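Long-range contacts in LAR_0958 cell surface adhesin (Lactobacillus reuteri, PDB 4NG0), which probably helps anchor the bacterium to mucus, acting as a cell-surface adhesin of which this is a single repeat with a ubiquitin-like beta-grasp fold: residues 3-8 with 23-28; 28-33 with 76-81; 41-46 with 61-66. All coordinates share one frame; numbering follows the deposited sequence. Where two conformers were deposited one is given.

Interaction 1 of 3, residues 3-8 with 23-28; sequences VTYSGS and TTVQWS
Tyr5 CB sits over one face of the Trp27 indole, a CH-pi contact 3.6 Å from the centroid of the six-membered ring and only 5° off its normal. Val3 CG1 comes to the edge of the same indole, near its plane, 4.0 Å from Trp27 CZ3. The phenol of Tyr5 meets the indole obliquely, the planes at 48°, with Tyr5 CD1 touching Trp27 CH2. Tyr5 CG stands between its own backbone N and carbonyl carbon (chi1 62°), which puts it 4.1 Å from Trp27 CH2, and the two aromatic side chains run side by side in the same direction. Val25 CG1 touches the same Tyr5 CB at 3.7 Å.

The backbones form an antiparallel ladder in which Tyr5 and Trp27 are a non-hydrogen-bonded pair, flanked by the hydrogen-bonded pairs Thr4-Ser28 and Ser6-Gln26. Thr4 N gives a nearly straight bond to Ser28 O, and Gln26 N reaches Ser6 O at 2.8 Å. On the Thr4, Ser6, Gln26 and Ser28 face, a water donates to Gln26 O and also binds Ser6 OG. Within residues 23-28, Gln26 NE2 donates to Thr24 O from above its carbonyl plane.

Strand 26-28 is an outer strand of the beta-grasp sheet. Strand 3-12 pairs on its other side with strand 83-92, Tyr5 OH bonds Leu63 N, and Val25 and Trp27 pack on Phe43 of strand 43-45.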
loop_
_atom_site.group_PDB
_atom_site.type_symbol
_atom_site.label_atom_id
_atom_site.label_comp_id
_atom_site.label_asym_id
_atom_site.label_seq_id
_atom_site.Cartn_x
_atom_site.Cartn_y
_atom_site.Cartn_z
ATOM N N VAL A 3 13.123 -1.582 8.326
ATOM C CA VAL A 3 11.711 -1.248 8.204
ATOM C C VAL A 3 11.128 -1.854 6.944
ATOM O O VAL A 3 11.600 -1.593 5.837
ATOM C CB VAL A 3 11.505 0.281 8.171
ATOM C CG1 VAL A 3 10.035 0.622 7.957
ATOM C CG2 VAL A 3 12.024 0.910 9.468
ATOM N N THR A 4 10.100 -2.675 7.120
ATOM C CA THR A 4 9.457 -3.314 5.981
ATOM C C THR A 4 7.945 -3.226 6.091
ATOM O O THR A 4 7.397 -3.093 7.182
ATOM C CB THR A 4 9.877 -4.786 5.842
ATOM O OG1 THR A 4 9.555 -5.478 7.044
ATOM C CG2 THR A 4 11.380 -4.903 5.604
ATOM N N TYR A 5 7.277 -3.288 4.945
ATOM C CA TYR A 5 5.817 -3.348 4.914
ATOM C C TYR A 5 5.357 -4.545 4.094
ATOM O O TYR A 5 6.053 -5.007 3.184
ATOM C CB TYR A 5 5.201 -2.037 4.385
ATOM C CG TYR A 5 5.557 -1.656 2.958
ATOM C CD1 TYR A 5 6.671 -0.869 2.687
ATOM C CD2 TYR A 5 4.759 -2.065 1.885
ATOM C CE1 TYR A 5 6.995 -0.506 1.389
ATOM C CE2 TYR A 5 5.074 -1.709 0.585
ATOM C CZ TYR A 5 6.194 -0.935 0.342
ATOM O OH TYR A 5 6.497 -0.590 -0.961
ATOM N N SER A 6 4.177 -5.043 4.439
ATOM C CA SER A 6 3.558 -6.144 3.731
ATOM C C SER A 6 2.054 -5.953 3.812
ATOM O O SER A 6 1.575 -4.983 4.381
ATOM C CB SER A 6 3.949 -7.478 4.372
ATOM O OG SER A 6 3.464 -7.550 5.702
ATOM N N GLY A 7 1.309 -6.876 3.221
ATOM C CA GLY A 7 -0.131 -6.853 3.351
ATOM C C GLY A 7 -0.844 -7.177 2.060
ATOM O O GLY A 7 -0.224 -7.304 0.996
ATOM N N SER A 8 -2.160 -7.323 2.170
ATOM C CA SER A 8 -2.976 -7.699 1.030
ATOM C C SER A 8 -4.427 -7.381 1.298
ATOM O O SER A 8 -4.836 -7.199 2.440
ATOM C CB SER A 8 -2.820 -9.187 0.719
ATOM O OG SER A 8 -3.239 -9.975 1.822
ATOM N N THR A 23 -4.634 1.239 6.061
ATOM C CA THR A 23 -4.615 0.547 7.355
ATOM C C THR A 23 -4.471 -0.974 7.242
ATOM O O THR A 23 -4.260 -1.652 8.243
ATOM C CB THR A 23 -5.847 0.896 8.237
ATOM O OG1 THR A 23 -7.047 0.504 7.569
ATOM C CG2 THR A 23 -5.891 2.391 8.540
ATOM N N THR A 24 -4.582 -1.515 6.033
ATOM C CA THR A 24 -4.347 -2.941 5.822
ATOM C C THR A 24 -2.865 -3.240 5.610
ATOM O O THR A 24 -2.459 -4.404 5.576
ATOM C CB THR A 24 -5.125 -3.493 4.611
ATOM O OG1 THR A 24 -4.696 -2.820 3.416
ATOM C CG2 THR A 24 -6.637 -3.337 4.806
ATOM N N VAL A 25 -2.055 -2.194 5.443
ATOM C CA VAL A 25 -0.611 -2.380 5.294
ATOM C C VAL A 25 -0.016 -2.682 6.666
ATOM O O VAL A 25 -0.316 -1.995 7.644
ATOM C CB VAL A 25 0.070 -1.135 4.681
ATOM C CG1 VAL A 25 1.569 -1.334 4.563
ATOM C CG2 VAL A 25 -0.521 -0.815 3.317
ATOM N N GLN A 26 0.791 -3.738 6.738
ATOM C CA GLN A 26 1.360 -4.180 7.998
ATOM C C GLN A 26 2.835 -3.839 8.028
ATOM O O GLN A 26 3.587 -4.157 7.105
ATOM C CB GLN A 26 1.171 -5.693 8.154
ATOM C CG GLN A 26 -0.278 -6.153 8.038
ATOM C CD GLN A 26 -1.170 -5.500 9.071
ATOM O OE1 GLN A 26 -0.818 -5.426 10.247
ATOM N NE2 GLN A 26 -2.320 -4.997 8.632
ATOM N N TRP A 27 3.249 -3.204 9.107
ATOM C CA TRP A 27 4.604 -2.691 9.222
ATOM C C TRP A 27 5.390 -3.450 10.267
ATOM O O TRP A 27 4.845 -3.879 11.287
ATOM C CB TRP A 27 4.549 -1.208 9.592
ATOM C CG TRP A 27 4.021 -0.352 8.481
ATOM C CD1 TRP A 27 2.712 -0.031 8.232
ATOM C CD2 TRP A 27 4.793 0.272 7.452
ATOM N NE1 TRP A 27 2.634 0.775 7.118
ATOM C CE2 TRP A 27 3.898 0.972 6.620
ATOM C CE3 TRP A 27 6.165 0.325 7.165
ATOM C CZ2 TRP A 27 4.327 1.703 5.512
ATOM C CZ3 TRP A 27 6.590 1.059 6.063
ATOM C CH2 TRP A 27 5.673 1.735 5.252
ATOM N N SER A 28 6.683 -3.607 10.023
ATOM C CA SER A 28 7.535 -4.374 10.922
ATOM C C SER A 28 8.968 -3.851 10.882
ATOM O O SER A 28 9.349 -3.141 9.949
ATOM C CB SER A 28 7.488 -5.851 10.517
ATOM O OG SER A 28 8.261 -6.661 11.384
HETATM O O HOH W 1 5.199 -6.411 7.599
HETATM O O HOH W 2 -2.929 -7.120 5.175
#

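Interaction 2 of 3, residues 28-33 with 76-81; sequences SGLKGL and PNYDLK
Leu30 CG lies anti to the backbone N (chi1 179°), and a chi2 of 61° sets the branch that meets Tyr78. Leu30 CD2 comes to rest over the centre of the phenol, a CH-pi contact 3.8 Å from the ring centroid and just 2° off the normal. The six ring carbons are almost equally distant from this methyl, while the second branch, CD1, lies nearer the CE1 and CZ side. Asn77 CB lies on the opposite face of the Tyr78 ring, offset toward the rim, so the phenol is held between a leucine methyl and its own sequence neighbour.

Residues 30-33 form a type II beta turn, closed by Leu33 N bonding to Leu30 O at 3.1 Å, with Gly32 at its third position. This turn lies just after Gly29, at the start of the long loop between strands 26-28 and 43-45, and it packs against the loop that leads from helix 65-73 to strand 83-92. Deeper in the contact, Leu80 presents its two methyls to different residues: CD2 meets Leu30 CD2 at 4.0 Å, and CD1 meets Leu33 CD1. Leu30 and Leu33 also touch Val3 of strand 3-12.

The polar link at the outer end is a water, which donates to Lys31 O at 2.8 Å and also lies a short 2.5 Å from Tyr78 OH. Outside the contact, Leu80 O accepts a hydrogen bond from Arg72 NH2 of helix 65-73.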
loop_
_atom_site.group_PDB
_atom_site.type_symbol
_atom_site.label_atom_id
_atom_site.label_comp_id
_atom_site.label_asym_id
_atom_site.label_seq_id
_atom_site.Cartn_x
_atom_site.Cartn_y
_atom_site.Cartn_z
ATOM N N SER A 28 6.683 -3.607 10.023
ATOM C CA SER A 28 7.535 -4.374 10.922
ATOM C C SER A 28 8.968 -3.851 10.882
ATOM O O SER A 28 9.349 -3.141 9.949
ATOM C CB SER A 28 7.488 -5.851 10.517
ATOM O OG SER A 28 8.261 -6.661 11.384
ATOM N N GLY A 29 9.761 -4.216 11.886
ATOM C CA GLY A 29 11.188 -3.965 11.846
ATOM C C GLY A 29 11.713 -2.935 12.823
ATOM O O GLY A 29 12.906 -2.933 13.140
ATOM N N LEU A 30 10.839 -2.056 13.294
ATOM C CA LEU A 30 11.240 -1.023 14.245
ATOM C C LEU A 30 10.142 -0.803 15.269
ATOM O O LEU A 30 9.078 -0.268 14.948
ATOM C CB LEU A 30 11.541 0.299 13.526
ATOM C CG LEU A 30 11.959 1.480 14.413
ATOM C CD1 LEU A 30 13.242 1.171 15.184
ATOM C CD2 LEU A 30 12.138 2.754 13.581
ATOM N N LYS A 31 10.403 -1.205 16.510
ATOM C CA LYS A 31 9.443 -0.982 17.582
ATOM C C LYS A 31 9.219 0.516 17.767
ATOM O O LYS A 31 10.176 1.281 17.925
ATOM C CB LYS A 31 9.938 -1.637 18.875
ATOM C CG LYS A 31 9.036 -1.419 20.073
ATOM C CD LYS A 31 9.507 -2.242 21.263
ATOM C CE LYS A 31 8.694 -1.941 22.511
ATOM N NZ LYS A 31 9.139 -2.807 23.639
ATOM N N GLY A 32 7.956 0.931 17.706
ATOM C CA GLY A 32 7.595 2.324 17.890
ATOM C C GLY A 32 7.512 3.148 16.618
ATOM O O GLY A 32 7.227 4.343 16.677
ATOM N N LEU A 33 7.756 2.521 15.469
ATOM C CA LEU A 33 7.580 3.207 14.200
ATOM C C LEU A 33 6.178 3.787 14.120
ATOM O O LEU A 33 5.191 3.083 14.360
ATOM C CB LEU A 33 7.795 2.235 13.032
ATOM C CG LEU A 33 7.660 2.818 11.623
ATOM C CD1 LEU A 33 8.853 3.687 11.259
ATOM C CD2 LEU A 33 7.473 1.699 10.617
ATOM N N PRO A 76 10.732 11.564 13.718
ATOM C CA PRO A 76 11.871 12.488 13.811
ATOM C C PRO A 76 13.049 11.979 14.633
ATOM O O PRO A 76 14.155 12.515 14.492
ATOM C CB PRO A 76 11.258 13.729 14.471
ATOM C CG PRO A 76 10.077 13.220 15.212
ATOM C CD PRO A 76 9.524 12.131 14.341
ATOM N N ASN A 77 12.843 10.968 15.472
ATOM C CA ASN A 77 13.957 10.446 16.254
ATOM C C ASN A 77 14.851 9.527 15.445
ATOM O O ASN A 77 15.899 9.091 15.919
ATOM C CB ASN A 77 13.465 9.735 17.512
ATOM C CG ASN A 77 12.934 10.695 18.538
ATOM O OD1 ASN A 77 13.355 11.854 18.598
ATOM N ND2 ASN A 77 11.999 10.224 19.353
ATOM N N TYR A 78 14.420 9.235 14.215
ATOM C CA TYR A 78 15.112 8.266 13.371
ATOM C C TYR A 78 15.522 8.833 12.030
ATOM O O TYR A 78 14.916 9.778 11.527
ATOM C CB TYR A 78 14.226 7.036 13.133
ATOM C CG TYR A 78 13.869 6.338 14.413
ATOM C CD1 TYR A 78 14.790 5.531 15.060
ATOM C CD2 TYR A 78 12.615 6.496 14.988
ATOM C CE1 TYR A 78 14.477 4.889 16.245
ATOM C CE2 TYR A 78 12.296 5.858 16.179
ATOM C CZ TYR A 78 13.222 5.050 16.793
ATOM O OH TYR A 78 12.911 4.408 17.982
ATOM N N ASP A 79 16.575 8.241 11.480
ATOM C CA ASP A 79 16.943 8.422 10.085
ATOM C C ASP A 79 16.650 7.095 9.416
ATOM O O ASP A 79 17.429 6.148 9.531
ATOM C CB ASP A 79 18.425 8.784 9.971
ATOM C CG ASP A 79 18.888 8.929 8.534
ATOM O OD1 ASP A 79 18.034 9.022 7.626
ATOM O OD2 ASP A 79 20.118 8.955 8.320
ATOM N N LEU A 80 15.493 7.023 8.768
ATOM C CA LEU A 80 15.045 5.792 8.126
ATOM C C LEU A 80 15.717 5.667 6.760
ATOM O O LEU A 80 15.275 6.281 5.792
ATOM C CB LEU A 80 13.516 5.791 7.983
ATOM C CG LEU A 80 12.727 5.981 9.283
ATOM C CD1 LEU A 80 11.236 5.989 8.981
ATOM C CD2 LEU A 80 13.060 4.894 10.292
ATOM N N LYS A 81 16.782 4.874 6.696
ATOM C CA LYS A 81 17.634 4.820 5.501
ATOM C C LYS A 81 17.163 3.841 4.423
ATOM O O LYS A 81 17.494 4.018 3.253
ATOM C CB LYS A 81 19.067 4.479 5.883
ATOM C CG LYS A 81 19.731 5.478 6.816
ATOM C CD LYS A 81 21.146 5.020 7.095
ATOM C CE LYS A 81 21.911 6.008 7.940
ATOM N NZ LYS A 81 23.269 5.468 8.208
HETATM O O HOH W 3 10.492 3.975 18.453
#

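Interaction 3 of 3, residues 41-46 with 61-66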
loop_
_atom_site.group_PDB
_atom_site.type_symbol
_atom_site.label_atom_id
_atom_site.label_comp_id
_atom_site.label_asym_id
_atom_site.label_seq_id
_atom_site.Cartn_x
_atom_site.Cartn_y
_atom_site.Cartn_z
ATOM N N ALA A 41 -2.679 8.329 -0.645
ATOM C CA ALA A 41 -1.813 9.094 -1.544
ATOM C C ALA A 41 -0.340 8.705 -1.409
ATOM O O ALA A 41 0.490 9.057 -2.251
ATOM C CB ALA A 41 -1.986 10.587 -1.303
ATOM N N ASP A 42 -0.022 7.973 -0.347
ATOM C CA ASP A 42 1.364 7.636 -0.065
ATOM C C ASP A 42 1.814 6.349 -0.751
ATOM O O ASP A 42 2.973 5.955 -0.639
ATOM C CB ASP A 42 1.580 7.552 1.446
ATOM C CG ASP A 42 1.520 8.910 2.113
ATOM O OD1 ASP A 42 2.024 9.883 1.515
ATOM O OD2 ASP A 42 0.973 9.001 3.228
ATOM N N PHE A 43 0.887 5.708 -1.461
ATOM C CA PHE A 43 1.174 4.475 -2.182
ATOM C C PHE A 43 0.715 4.641 -3.617
ATOM O O PHE A 43 -0.285 5.304 -3.879
ATOM C CB PHE A 43 0.440 3.280 -1.550
ATOM C CG PHE A 43 0.874 2.961 -0.143
ATOM C CD1 PHE A 43 0.411 3.709 0.931
ATOM C CD2 PHE A 43 1.731 1.899 0.100
ATOM C CE1 PHE A 43 0.809 3.410 2.238
ATOM C CE2 PHE A 43 2.129 1.593 1.403
ATOM C CZ PHE A 43 1.674 2.353 2.456
ATOM N N THR A 44 1.459 4.041 -4.529
ATOM C CA THR A 44 1.122 4.099 -5.950
ATOM C C THR A 44 0.772 2.715 -6.480
ATOM O O THR A 44 1.482 1.746 -6.225
ATOM C CB THR A 44 2.293 4.687 -6.746
ATOM O OG1 THR A 44 2.472 6.047 -6.341
ATOM C CG2 THR A 44 2.029 4.656 -8.252
ATOM N N TRP A 45 -0.337 2.627 -7.208
ATOM C CA TRP A 45 -0.690 1.409 -7.917
ATOM C C TRP A 45 0.300 1.133 -9.037
ATOM O O TRP A 45 0.585 2.024 -9.847
ATOM C CB TRP A 45 -2.068 1.571 -8.547
ATOM C CG TRP A 45 -3.214 1.519 -7.580
ATOM C CD1 TRP A 45 -3.820 2.571 -6.960
ATOM C CD2 TRP A 45 -3.919 0.342 -7.161
ATOM N NE1 TRP A 45 -4.849 2.121 -6.158
ATOM C CE2 TRP A 45 -4.940 0.757 -6.282
ATOM C CE3 TRP A 45 -3.785 -1.023 -7.452
ATOM C CZ2 TRP A 45 -5.823 -0.150 -5.675
ATOM C CZ3 TRP A 45 -4.661 -1.923 -6.855
ATOM C CH2 TRP A 45 -5.668 -1.483 -5.978
ATOM N N ASN A 46 0.782 -0.102 -9.114
ATOM C CA ASN A 46 1.729 -0.501 -10.147
ATOM C C ASN A 46 0.979 -0.996 -11.382
ATOM O O ASN A 46 1.109 -2.135 -11.821
ATOM C CB ASN A 46 2.710 -1.539 -9.581
ATOM C CG ASN A 46 3.595 -0.955 -8.470
ATOM O OD1 ASN A 46 4.148 0.142 -8.606
ATOM N ND2 ASN A 46 3.727 -1.687 -7.366
ATOM N N LEU A 61 0.818 -2.520 -5.047
ATOM C CA LEU A 61 1.075 -1.117 -4.772
ATOM C C LEU A 61 2.412 -1.011 -4.071
ATOM O O LEU A 61 2.837 -1.951 -3.399
ATOM C CB LEU A 61 0.011 -0.514 -3.858
ATOM C CG LEU A 61 -1.386 -0.376 -4.454
ATOM C CD1 LEU A 61 -2.269 -1.553 -4.026
ATOM C CD2 LEU A 61 -2.000 0.955 -4.041
ATOM N N SER A 62 3.053 0.148 -4.200
ATOM C CA SER A 62 4.325 0.403 -3.533
ATOM C C SER A 62 4.268 1.746 -2.839
ATOM O O SER A 62 3.608 2.676 -3.310
ATOM C CB SER A 62 5.466 0.438 -4.553
ATOM O OG SER A 62 5.628 -0.804 -5.210
ATOM N N LEU A 63 4.957 1.851 -1.705
ATOM C CA LEU A 63 5.142 3.135 -1.057
ATOM C C LEU A 63 5.900 4.035 -2.035
ATOM O O LEU A 63 6.918 3.622 -2.599
ATOM C CB LEU A 63 5.945 2.963 0.237
ATOM C CG LEU A 63 6.061 4.219 1.106
ATOM C CD1 LEU A 63 4.766 4.502 1.856
ATOM C CD2 LEU A 63 7.224 4.044 2.086
ATOM N N ASN A 64 5.394 5.252 -2.239
ATOM C CA ASN A 64 6.015 6.171 -3.194
ATOM C C ASN A 64 6.884 7.205 -2.475
ATOM O O ASN A 64 7.010 7.153 -1.253
ATOM C CB ASN A 64 4.955 6.807 -4.110
ATOM C CG ASN A 64 3.919 7.611 -3.354
ATOM O OD1 ASN A 64 4.231 8.283 -2.378
ATOM N ND2 ASN A 64 2.670 7.548 -3.807
ATOM N N THR A 65 7.494 8.126 -3.211
ATOM C CA THR A 65 8.415 9.072 -2.569
ATOM C C THR A 65 7.699 10.037 -1.626
ATOM O O THR A 65 8.268 10.472 -0.623
ATOM C CB THR A 65 9.274 9.828 -3.592
ATOM O OG1 THR A 65 8.424 10.414 -4.579
ATOM C CG2 THR A 65 10.244 8.867 -4.268
ATOM N N THR A 66 6.452 10.364 -1.937
ATOM C CA THR A 66 5.612 11.126 -1.024
ATOM C C THR A 66 5.439 10.362 0.289
ATOM O O THR A 66 5.543 10.934 1.378
ATOM C CB THR A 66 4.246 11.437 -1.661
ATOM O OG1 THR A 66 4.445 12.204 -2.859
ATOM C CG2 THR A 66 3.372 12.219 -0.710
#
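Asn64 grips the facing segment with three hydrogen bonds. Its ND2 donates to Ala41 O at 3.1 Å, almost straight, and to Thr44 OG1 at 3.0 Å, both acceptors lying in the plane of the amide; its backbone N bonds Asp42 O. CG stands between the backbone N and the carbonyl carbon (chi1 60°), and the Asn64 and Thr44 side chains cross at about a right angle. The two ND2 bonds fix the rotation of the amide, while OD1 caps the following helix at Gly67 N. One asparagine therefore ties the end of strand 57-63 to both the 3-10 turn and the neighbouring strand as the helix starts.

Thr44 and Ser62 form the hydrogen-bonded antiparallel pair, with Thr44 N reaching Ser62 O at 2.8 Å. Farther along the same face, Asn46 ND2 donates to Ser62 OG and has a second partner in Thr60 OG1.

The opposite face is apolar. Leu61 CD2 lies over the five-membered ring of Trp45, 3.6 Å from its centroid and 3° off the normal, while Leu61 CD1 comes within 3.7 Å of Trp45 CZ3. Leu63 CD1 sits over one face of Phe43, offset toward the rim, 3.8 Å from Phe43 CZ. Beyond them, Asp42 OD1 touches Thr66 CG2, and OD2 bonds Thr39 N.

The hairpin of strands 43-45 and 57-63 borders the sheet: 43-45 is an outer strand, 57-63 pairs with 83-92, Leu61 packs on Tyr87 and Tyr89, and Trp45 meets Tyr89 edge-to-face.

Along the chain, interaction 1 closes at Ser28, where interaction 2 opens, and interaction 3 is nested within the loop closed by interaction 2. Interactions 1 and 3, with centres about 13 Å apart, hold the outer strands 26-28 and 43-45 on the two borders of one mixed sheet, strand 83-92 lying between their inner partners. The two contacts touch through the core between strands 26-28 and 43-45. Interaction 2, centred about 14 Å from interaction 1, touches it through Val3 and Leu33; its nearest atoms are about 8 Å from interaction 3. Interactions 1 and 3 thus attach the two edge strands, and interaction 2 pins two loops near one end of the sheet.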